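Local structure of metallo-beta-lactamase family protein (Staphylococcus aureus, 3R2U) at residues A[47-52]-A[72-77]; A[40-45]-A[131-136]; A[298-303]-A[317-322]. The protein binds iron in a metallo-beta-lactamase fold and, with its rhodanese-like domain, is probably related to persulfide dioxygenases, though classed as a hydrolase. One frame throughout, in Å; residues are numbered along the deposited sequence.

Contact 1 (A[47-52]-A[72-77])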
loop_
_atom_site.group_PDB
_atom_site.type_symbol
_atom_site.label_atom_id
_atom_site.label_comp_id
_atom_site.label_asym_id
_atom_site.label_seq_id
_atom_site.Cartn_x
_atom_site.Cartn_y
_atom_site.Cartn_z
ATOM N N THR A 47 0.866 13.192 31.167
ATOM C CA THR A 47 0.080 14.305 30.630
ATOM C C THR A 47 -0.329 14.140 29.166
ATOM O O THR A 47 -1.254 14.784 28.716
ATOM C CB THR A 47 0.873 15.604 30.681
ATOM O OG1 THR A 47 1.964 15.510 29.761
ATOM C CG2 THR A 47 1.395 15.875 32.090
ATOM N N GLY A 48 0.385 13.311 28.411
ATOM C CA GLY A 48 0.097 13.148 26.987
ATOM C C GLY A 48 0.899 14.096 26.092
ATOM O O GLY A 48 0.858 13.980 24.860
ATOM N N GLU A 49 1.643 15.022 26.693
ATOM C CA GLU A 49 2.440 15.960 25.916
ATOM C C GLU A 49 3.535 15.212 25.182
ATOM O O GLU A 49 4.030 14.209 25.662
ATOM C CB GLU A 49 2.997 17.088 26.790
ATOM C CG GLU A 49 1.863 17.942 27.359
ATOM C CD GLU A 49 2.327 19.151 28.186
ATOM O OE1 GLU A 49 3.470 19.632 28.028
ATOM O OE2 GLU A 49 1.516 19.636 28.985
ATOM N N ALA A 50 3.890 15.687 24.002
ATOM C CA ALA A 50 4.921 15.024 23.205
ATOM C C ALA A 50 5.704 16.041 22.395
ATOM O O ALA A 50 5.164 17.079 21.991
ATOM C CB ALA A 50 4.302 13.976 22.296
ATOM N N MET A 51 6.978 15.731 22.170
ATOM C CA MET A 51 7.881 16.593 21.436
ATOM C C MET A 51 8.592 15.882 20.299
ATOM O O MET A 51 9.029 14.739 20.458
ATOM C CB MET A 51 8.971 17.130 22.375
ATOM C CG MET A 51 10.051 17.941 21.640
ATOM S SD MET A 51 11.425 18.494 22.651
ATOM C CE MET A 51 10.774 20.009 23.361
ATOM N N ILE A 52 8.714 16.566 19.154
ATOM C CA ILE A 52 9.516 16.054 18.037
ATOM C C ILE A 52 10.864 16.770 18.067
ATOM O O ILE A 52 10.911 18.002 18.113
ATOM C CB ILE A 52 8.925 16.351 16.661
ATOM C CG1 ILE A 52 7.485 15.856 16.526
ATOM C CG2 ILE A 52 9.790 15.698 15.587
ATOM C CD1 ILE A 52 6.775 16.417 15.288
ATOM N N THR A 72 -0.175 13.850 22.271
ATOM C CA THR A 72 -0.482 15.017 21.480
ATOM C C THR A 72 0.821 15.775 21.258
ATOM O O THR A 72 1.512 16.116 22.210
ATOM C CB THR A 72 -1.495 15.932 22.198
ATOM O OG1 THR A 72 -2.688 15.192 22.445
ATOM C CG2 THR A 72 -1.835 17.161 21.343
ATOM N N ILE A 73 1.154 16.039 19.999
ATOM C CA ILE A 73 2.379 16.764 19.683
ATOM C C ILE A 73 2.140 18.226 20.022
ATOM O O ILE A 73 1.385 18.911 19.337
ATOM C CB ILE A 73 2.776 16.596 18.214
ATOM C CG1 ILE A 73 3.042 15.111 17.918
ATOM C CG2 ILE A 73 4.004 17.461 17.887
ATOM C CD1 ILE A 73 3.237 14.807 16.482
ATOM N N THR A 74 2.758 18.655 21.117
ATOM C CA THR A 74 2.631 19.992 21.667
ATOM C C THR A 74 3.949 20.757 21.594
ATOM O O THR A 74 3.987 21.943 21.842
ATOM C CB THR A 74 2.236 19.898 23.150
ATOM O OG1 THR A 74 3.102 18.950 23.803
ATOM C CG2 THR A 74 0.764 19.437 23.310
ATOM N N HIS A 75 5.034 20.069 21.241
ATOM C CA HIS A 75 6.361 20.668 21.235
ATOM C C HIS A 75 7.229 20.131 20.102
ATOM O O HIS A 75 7.013 19.015 19.615
ATOM C CB HIS A 75 7.137 20.293 22.518
ATOM C CG HIS A 75 6.495 20.717 23.811
ATOM N ND1 HIS A 75 5.368 20.110 24.326
ATOM C CD2 HIS A 75 6.901 21.607 24.750
ATOM C CE1 HIS A 75 5.073 20.654 25.495
ATOM N NE2 HIS A 75 5.983 21.570 25.772
ATOM N N ALA A 76 8.216 20.937 19.714
ATOM C CA ALA A 76 9.277 20.507 18.798
ATOM C C ALA A 76 10.526 21.333 19.090
ATOM O O ALA A 76 10.449 22.499 19.454
ATOM C CB ALA A 76 8.869 20.643 17.337
ATOM N N ALA A 77 11.679 20.721 18.906
ATOM C CA ALA A 77 12.931 21.375 19.141
ATOM C C ALA A 77 13.875 20.933 18.046
ATOM O O ALA A 77 13.725 19.859 17.455
ATOM C CB ALA A 77 13.494 21.003 20.532
#

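Contact 2 (A[40-45]-A[131-136])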
loop_
_atom_site.group_PDB
_atom_site.type_symbol
_atom_site.label_atom_id
_atom_site.label_comp_id
_atom_site.label_asym_id
_atom_site.label_seq_id
_atom_site.Cartn_x
_atom_site.Cartn_y
_atom_site.Cartn_z
ATOM N N TYR A 40 13.346 12.269 16.529
ATOM C CA TYR A 40 12.818 11.543 17.674
ATOM C C TYR A 40 11.502 12.114 18.152
ATOM O O TYR A 40 11.241 13.320 18.026
ATOM C CB TYR A 40 13.834 11.631 18.842
ATOM C CG TYR A 40 15.226 11.091 18.499
ATOM C CD1 TYR A 40 16.191 11.909 17.903
ATOM C CD2 TYR A 40 15.567 9.764 18.754
ATOM C CE1 TYR A 40 17.472 11.418 17.564
ATOM C CE2 TYR A 40 16.838 9.265 18.422
ATOM C CZ TYR A 40 17.781 10.103 17.831
ATOM O OH TYR A 40 19.011 9.617 17.491
ATOM N N LEU A 41 10.670 11.231 18.685
ATOM C CA LEU A 41 9.439 11.625 19.353
ATOM C C LEU A 41 9.565 11.103 20.774
ATOM O O LEU A 41 9.891 9.933 20.979
ATOM C CB LEU A 41 8.190 11.034 18.674
ATOM C CG LEU A 41 6.813 11.383 19.259
ATOM C CD1 LEU A 41 6.512 12.836 19.048
ATOM C CD2 LEU A 41 5.708 10.542 18.625
ATOM N N ILE A 42 9.398 12.000 21.746
ATOM C CA ILE A 42 9.345 11.646 23.159
ATOM C C ILE A 42 7.982 12.095 23.667
ATOM O O ILE A 42 7.418 13.091 23.199
ATOM C CB ILE A 42 10.477 12.275 24.021
ATOM C CG1 ILE A 42 10.475 13.804 23.914
ATOM C CG2 ILE A 42 11.854 11.651 23.637
ATOM C CD1 ILE A 42 11.623 14.481 24.682
ATOM N N GLY A 43 7.433 11.338 24.596
ATOM C CA GLY A 43 6.132 11.638 25.107
ATOM C C GLY A 43 5.970 11.324 26.564
ATOM O O GLY A 43 6.503 10.325 27.064
ATOM N N CYS A 44 5.204 12.176 27.238
ATOM C CA CYS A 44 4.923 12.027 28.661
ATOM C C CYS A 44 3.631 11.254 28.798
ATOM O O CYS A 44 2.554 11.746 28.421
ATOM C CB CYS A 44 4.771 13.402 29.298
ATOM S SG CYS A 44 4.309 13.400 31.040
ATOM N N GLN A 45 3.714 10.050 29.335
ATOM C CA GLN A 45 2.499 9.245 29.487
ATOM C C GLN A 45 1.536 9.833 30.526
ATOM O O GLN A 45 0.315 9.697 30.385
ATOM C CB GLN A 45 2.827 7.771 29.770
ATOM C CG GLN A 45 3.422 7.013 28.532
ATOM C CD GLN A 45 2.454 6.890 27.335
ATOM O OE1 GLN A 45 1.257 7.194 27.443
ATOM N NE2 GLN A 45 2.978 6.422 26.194
ATOM N N GLY A 131 5.521 17.776 29.423
ATOM C CA GLY A 131 4.783 17.107 30.484
ATOM C C GLY A 131 5.775 17.055 31.642
ATOM O O GLY A 131 6.382 18.073 31.983
ATOM N N ASN A 132 6.018 15.871 32.186
ATOM C CA ASN A 132 6.970 15.736 33.309
ATOM C C ASN A 132 8.409 15.420 32.867
ATOM O O ASN A 132 9.302 15.319 33.710
ATOM C CB ASN A 132 6.487 14.675 34.288
ATOM C CG ASN A 132 5.151 15.032 34.908
ATOM O OD1 ASN A 132 4.221 14.237 34.888
ATOM N ND2 ASN A 132 5.052 16.229 35.445
ATOM N N ILE A 133 8.627 15.266 31.563
ATOM C CA ILE A 133 9.977 14.995 31.030
ATOM C C ILE A 133 10.719 16.298 31.052
ATOM O O ILE A 133 10.175 17.333 30.664
ATOM C CB ILE A 133 9.979 14.509 29.567
ATOM C CG1 ILE A 133 9.094 13.282 29.369
ATOM C CG2 ILE A 133 11.428 14.191 29.111
ATOM C CD1 ILE A 133 8.869 12.976 27.889
ATOM N N LYS A 134 11.956 16.259 31.520
ATOM C CA LYS A 134 12.779 17.445 31.604
ATOM C C LYS A 134 13.906 17.352 30.589
ATOM O O LYS A 134 14.576 16.332 30.504
ATOM C CB LYS A 134 13.380 17.571 33.010
ATOM C CG LYS A 134 14.268 18.800 33.189
ATOM C CD LYS A 134 15.052 18.756 34.514
ATOM C CE LYS A 134 15.872 20.030 34.673
ATOM N NZ LYS A 134 16.736 20.071 35.876
ATOM N N LEU A 135 14.086 18.408 29.809
ATOM C CA LEU A 135 15.187 18.508 28.899
ATOM C C LEU A 135 16.030 19.708 29.292
ATOM O O LEU A 135 15.499 20.828 29.420
ATOM C CB LEU A 135 14.701 18.726 27.473
ATOM C CG LEU A 135 13.870 17.626 26.823
ATOM C CD1 LEU A 135 13.424 18.131 25.466
ATOM C CD2 LEU A 135 14.683 16.331 26.708
ATOM N N LYS A 136 17.332 19.497 29.469
ATOM C CA LYS A 136 18.231 20.603 29.749
ATOM C C LYS A 136 18.972 20.911 28.471
ATOM O O LYS A 136 19.505 20.006 27.807
ATOM C CB LYS A 136 19.207 20.293 30.875
ATOM C CG LYS A 136 20.190 21.467 31.175
ATOM C CD LYS A 136 20.905 21.322 32.513
ATOM C CE LYS A 136 19.981 21.657 33.719
ATOM N NZ LYS A 136 19.495 23.094 33.775
#

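Contact 3 (A[298-303]-A[317-322])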
loop_
_atom_site.group_PDB
_atom_site.type_symbol
_atom_site.label_atom_id
_atom_site.label_comp_id
_atom_site.label_asym_id
_atom_site.label_seq_id
_atom_site.Cartn_x
_atom_site.Cartn_y
_atom_site.Cartn_z
ATOM N N LEU A 298 16.142 20.663 -16.929
ATOM C CA LEU A 298 17.122 19.803 -16.324
ATOM C C LEU A 298 16.301 18.554 -16.012
ATOM O O LEU A 298 15.208 18.663 -15.443
ATOM C CB LEU A 298 17.614 20.458 -15.045
ATOM C CG LEU A 298 18.558 19.672 -14.146
ATOM C CD1 LEU A 298 19.772 19.222 -14.947
ATOM C CD2 LEU A 298 18.939 20.563 -12.958
ATOM N N THR A 299 16.793 17.382 -16.421
ATOM C CA THR A 299 16.054 16.133 -16.259
ATOM C C THR A 299 16.871 15.004 -15.618
ATOM O O THR A 299 17.974 14.719 -16.060
ATOM C CB THR A 299 15.567 15.650 -17.638
ATOM O OG1 THR A 299 14.748 16.657 -18.239
ATOM C CG2 THR A 299 14.793 14.383 -17.518
ATOM N N PHE A 300 16.303 14.337 -14.613
ATOM C CA PHE A 300 16.987 13.234 -13.922
ATOM C C PHE A 300 16.275 11.901 -14.162
ATOM O O PHE A 300 15.055 11.791 -14.017
ATOM C CB PHE A 300 17.078 13.504 -12.417
ATOM C CG PHE A 300 17.910 14.710 -12.071
ATOM C CD1 PHE A 300 19.287 14.676 -12.216
ATOM C CD2 PHE A 300 17.323 15.878 -11.623
ATOM C CE1 PHE A 300 20.060 15.782 -11.925
ATOM C CE2 PHE A 300 18.105 16.992 -11.305
ATOM C CZ PHE A 300 19.461 16.943 -11.462
ATOM N N ASP A 301 17.056 10.896 -14.540
ATOM C CA ASP A 301 16.538 9.569 -14.853
ATOM C C ASP A 301 16.731 8.754 -13.590
ATOM O O ASP A 301 17.852 8.558 -13.126
ATOM C CB ASP A 301 17.282 8.990 -16.051
ATOM C CG ASP A 301 16.704 7.656 -16.546
ATOM O OD1 ASP A 301 16.203 6.835 -15.751
ATOM O OD2 ASP A 301 16.789 7.418 -17.764
ATOM N N LEU A 302 15.610 8.312 -13.043
ATOM C CA LEU A 302 15.559 7.602 -11.760
ATOM C C LEU A 302 15.825 6.126 -11.811
ATOM O O LEU A 302 15.829 5.476 -10.760
ATOM C CB LEU A 302 14.171 7.798 -11.142
ATOM C CG LEU A 302 13.775 9.248 -10.907
ATOM C CD1 LEU A 302 12.327 9.312 -10.481
ATOM C CD2 LEU A 302 14.670 9.898 -9.870
ATOM N N ARG A 303 16.044 5.574 -13.009
ATOM C CA ARG A 303 16.256 4.135 -13.132
ATOM C C ARG A 303 17.646 3.714 -12.649
ATOM O O ARG A 303 18.496 4.546 -12.350
ATOM C CB ARG A 303 16.049 3.684 -14.587
ATOM C CG ARG A 303 14.633 3.908 -15.127
ATOM C CD ARG A 303 14.581 3.561 -16.589
ATOM N NE ARG A 303 15.490 4.436 -17.317
ATOM C CZ ARG A 303 16.098 4.124 -18.457
ATOM N NH1 ARG A 303 15.907 2.949 -19.029
ATOM N NH2 ARG A 303 16.923 4.993 -19.012
ATOM N N ILE A 317 20.485 13.172 -16.764
ATOM C CA ILE A 317 21.471 12.750 -15.792
ATOM C C ILE A 317 20.868 11.580 -15.003
ATOM O O ILE A 317 19.750 11.665 -14.484
ATOM C CB ILE A 317 21.848 13.920 -14.861
ATOM C CG1 ILE A 317 22.524 15.028 -15.691
ATOM C CG2 ILE A 317 22.760 13.441 -13.735
ATOM C CD1 ILE A 317 22.646 16.343 -14.974
ATOM N N ASN A 318 21.597 10.484 -14.929
ATOM C CA ASN A 318 21.110 9.320 -14.195
ATOM C C ASN A 318 21.308 9.498 -12.710
ATOM O O ASN A 318 22.430 9.650 -12.254
ATOM C CB ASN A 318 21.863 8.069 -14.652
ATOM C CG ASN A 318 21.334 6.781 -14.036
ATOM O OD1 ASN A 318 22.092 5.833 -13.876
ATOM N ND2 ASN A 318 20.043 6.731 -13.705
ATOM N N ILE A 319 20.231 9.543 -11.944
ATOM C CA ILE A 319 20.385 9.544 -10.493
ATOM C C ILE A 319 19.473 8.432 -10.009
ATOM O O ILE A 319 18.295 8.662 -9.753
ATOM C CB ILE A 319 20.025 10.860 -9.797
ATOM C CG1 ILE A 319 20.821 12.038 -10.359
ATOM C CG2 ILE A 319 20.328 10.725 -8.296
ATOM C CD1 ILE A 319 22.303 11.983 -10.043
ATOM N N PRO A 320 20.009 7.210 -9.891
ATOM C CA PRO A 320 19.174 6.093 -9.438
ATOM C C PRO A 320 18.466 6.385 -8.107
ATOM O O PRO A 320 19.079 6.930 -7.203
ATOM C CB PRO A 320 20.167 4.953 -9.285
ATOM C CG PRO A 320 21.292 5.285 -10.234
ATOM C CD PRO A 320 21.396 6.789 -10.174
ATOM N N TYR A 321 17.174 6.058 -8.023
ATOM C CA TYR A 321 16.418 6.258 -6.796
ATOM C C TYR A 321 16.660 5.086 -5.829
ATOM O O TYR A 321 15.813 4.229 -5.659
ATOM C CB TYR A 321 14.916 6.436 -7.075
ATOM C CG TYR A 321 14.127 6.784 -5.828
ATOM C CD1 TYR A 321 14.356 7.990 -5.161
ATOM C CD2 TYR A 321 13.174 5.916 -5.305
ATOM C CE1 TYR A 321 13.658 8.331 -4.005
ATOM C CE2 TYR A 321 12.465 6.253 -4.141
ATOM C CZ TYR A 321 12.720 7.455 -3.501
ATOM O OH TYR A 321 12.035 7.811 -2.355
ATOM N N ASP A 322 17.840 5.066 -5.232
ATOM C CA ASP A 322 18.234 4.057 -4.254
ATOM C C ASP A 322 18.633 4.820 -2.988
ATOM O O ASP A 322 18.407 6.039 -2.919
ATOM C CB ASP A 322 19.347 3.150 -4.795
ATOM C CG ASP A 322 20.634 3.903 -5.140
ATOM O OD1 ASP A 322 20.808 5.086 -4.756
ATOM O OD2 ASP A 322 21.499 3.281 -5.801
#

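Contact 1 (A[47-52]-A[72-77])
The side chains of M51 and H75 cross at about a right angle on neighbouring parallel strands of the metallo-beta-lactamase fold. The strands, 49-52 and 72-77, belong to a beta-alpha-beta unit with helix 60-69 as the crossover. The register slips by one residue between A50 and M51, which makes a beta bulge. At the bulge A50 O accepts two backbone bonds, from T74 N at 3.0 Å and from H75 N at 3.1 Å. Both donors lie in the carbonyl plane. Past the bulge, I52 N binds H75 O, and A77 N binds I52 O at 2.9 Å.

The tight part lies at this end. M51 has CG anti to its backbone N (chi1 174°) and bends at chi3. Its CE therefore comes back over H75 CB at 3.7 Å, while SD rests on A77 CB. I128 and V130 of strand 127-130 also press on M51. On the other face I52 CD1 meets I73 CG2 at 3.9 Å, and Y62 of helix 60-69 touches both isoleucines.

The opposite end is looser and nearer solvent. There T72 is exposed, G48 and E49 are partly exposed, and T72 N donates to G48 O in a nearly straight bond. G48 has a positive phi (92°) that suits glycine. T47 OG1 accepts from E49 N in an ST turn.

E49 comes in obliquely, with OE1 3.2 Å from H75 CE1 at the ring edge. Its carboxylate and the ring are nearly coplanar, with 20° between the planes. OE1 also accepts a hydrogen bond from G131 N. At another point of the edge, in the ring plane, T74 OG1 and H75 ND1 share a hydrogen bond of 2.6 Å.

Contact 2 (A[40-45]-A[131-136])
C44 and N132 meet where the two beta sheets of the metallo-beta-lactamase alpha-beta/beta-alpha sandwich come together. Strand 37-44 belongs to one sheet and strand 133-139 to the other. Their short segments run closer to antiparallel than to parallel and have no backbone ladder between them, so side chains make the contact, against each other and against backbone.

The C44 side chain can be followed outward. CB packs against G131 CA at 3.9 Å and has I133 CG1 at 4.3 Å. SG is anti to the backbone N (chi1 176°), which carries it past G131 CA to the backbone of N132. There SG accepts a hydrogen bond from N132 N at 3.2 Å. The bond is almost straight, with 173° at the hydrogen. The thiol thus takes up a backbone N-H of the turn that leads into strand 133-139. G131 has a positive phi, which favours glycine, and its backbone comes close beside C44.

Farther along, the contact is mainly apolar. I133 lays CD1 against the G43 backbone, 3.6 Å from G43 C. The same methyl lies 4.2 Å from I42 CB. L152 of strand 148-153 touches I42, I133 and L135, and M51 of strand 49-53 touches I42 and L135. These residues form part of the hydrophobic layer between the sheets. I42 points its CG1 branch into this layer from between its own backbone N and carbonyl carbon (chi1 57°). Its extended end meets L135 tip to tip, with I42 CD1 4.1 Å from L135 CD2.

Contact 3 (A[298-303]-A[317-322])
D301 O is gripped by two donors from 317-322, I319 N at 2.8 Å and N318 ND2 at 2.9 Å. They approach from opposite faces of its carbonyl plane. N318 ND2 also gives a hydrogen bond to R303 O, at 3.0 Å. The amide thus ties together two carbonyls where parallel strand 298-301 runs out. Both acceptors lie close to the amide plane, which should fix its rotation. N318 CG is anti to its backbone N (chi1 -175°), and this swings the amide across to the other segment.

D301 also holds its own chain. Its OD1 accepts from R303 N in an Asx turn. R303 meets the carboxylate side-on: NE bonds to OD1, and NH2 forms a salt bridge with OD2 at 2.7 Å. R303 NH2 has a second partner in G311 O.

On the apolar face F300 lies beside I317 and I319, all pointing the same way. F300 CD1 is 3.6 Å from I319 CG1 and 3.8 Å from I317 CB.

The two strands are joined by helix 305-310 in a beta-alpha-beta unit. Within the chain, strand 317-318 is outermost in a four-stranded parallel sheet. Strand 298-301 lies between it and strand 339-342. Y308 of helix 305-310 touches D301, R303 and N318, while L302 and Y321 pack on helix 345-356.

In the fold
Contacts 1 and 2 are neighbours, with centres about 7 Å apart, in the metallo-beta-lactamase domain. Strands 37-44 and 49-53 are adjacent in one sheet and bond to each other. Contact 1 works within that sheet, mainly through backbone bonds, and its outer end is open to solvent. Contact 2 crosses to the second sheet and is buried, with apolar side chains and one hydrogen bond to a thiol sulfur across the segments. Contact 3 stands apart, its centre about 38 Å from that of contact 1, in a separate parallel sheet. Like contact 1 it joins parallel strands of a beta-alpha-beta unit. It is partly buried and richer in side-chain polar bonds.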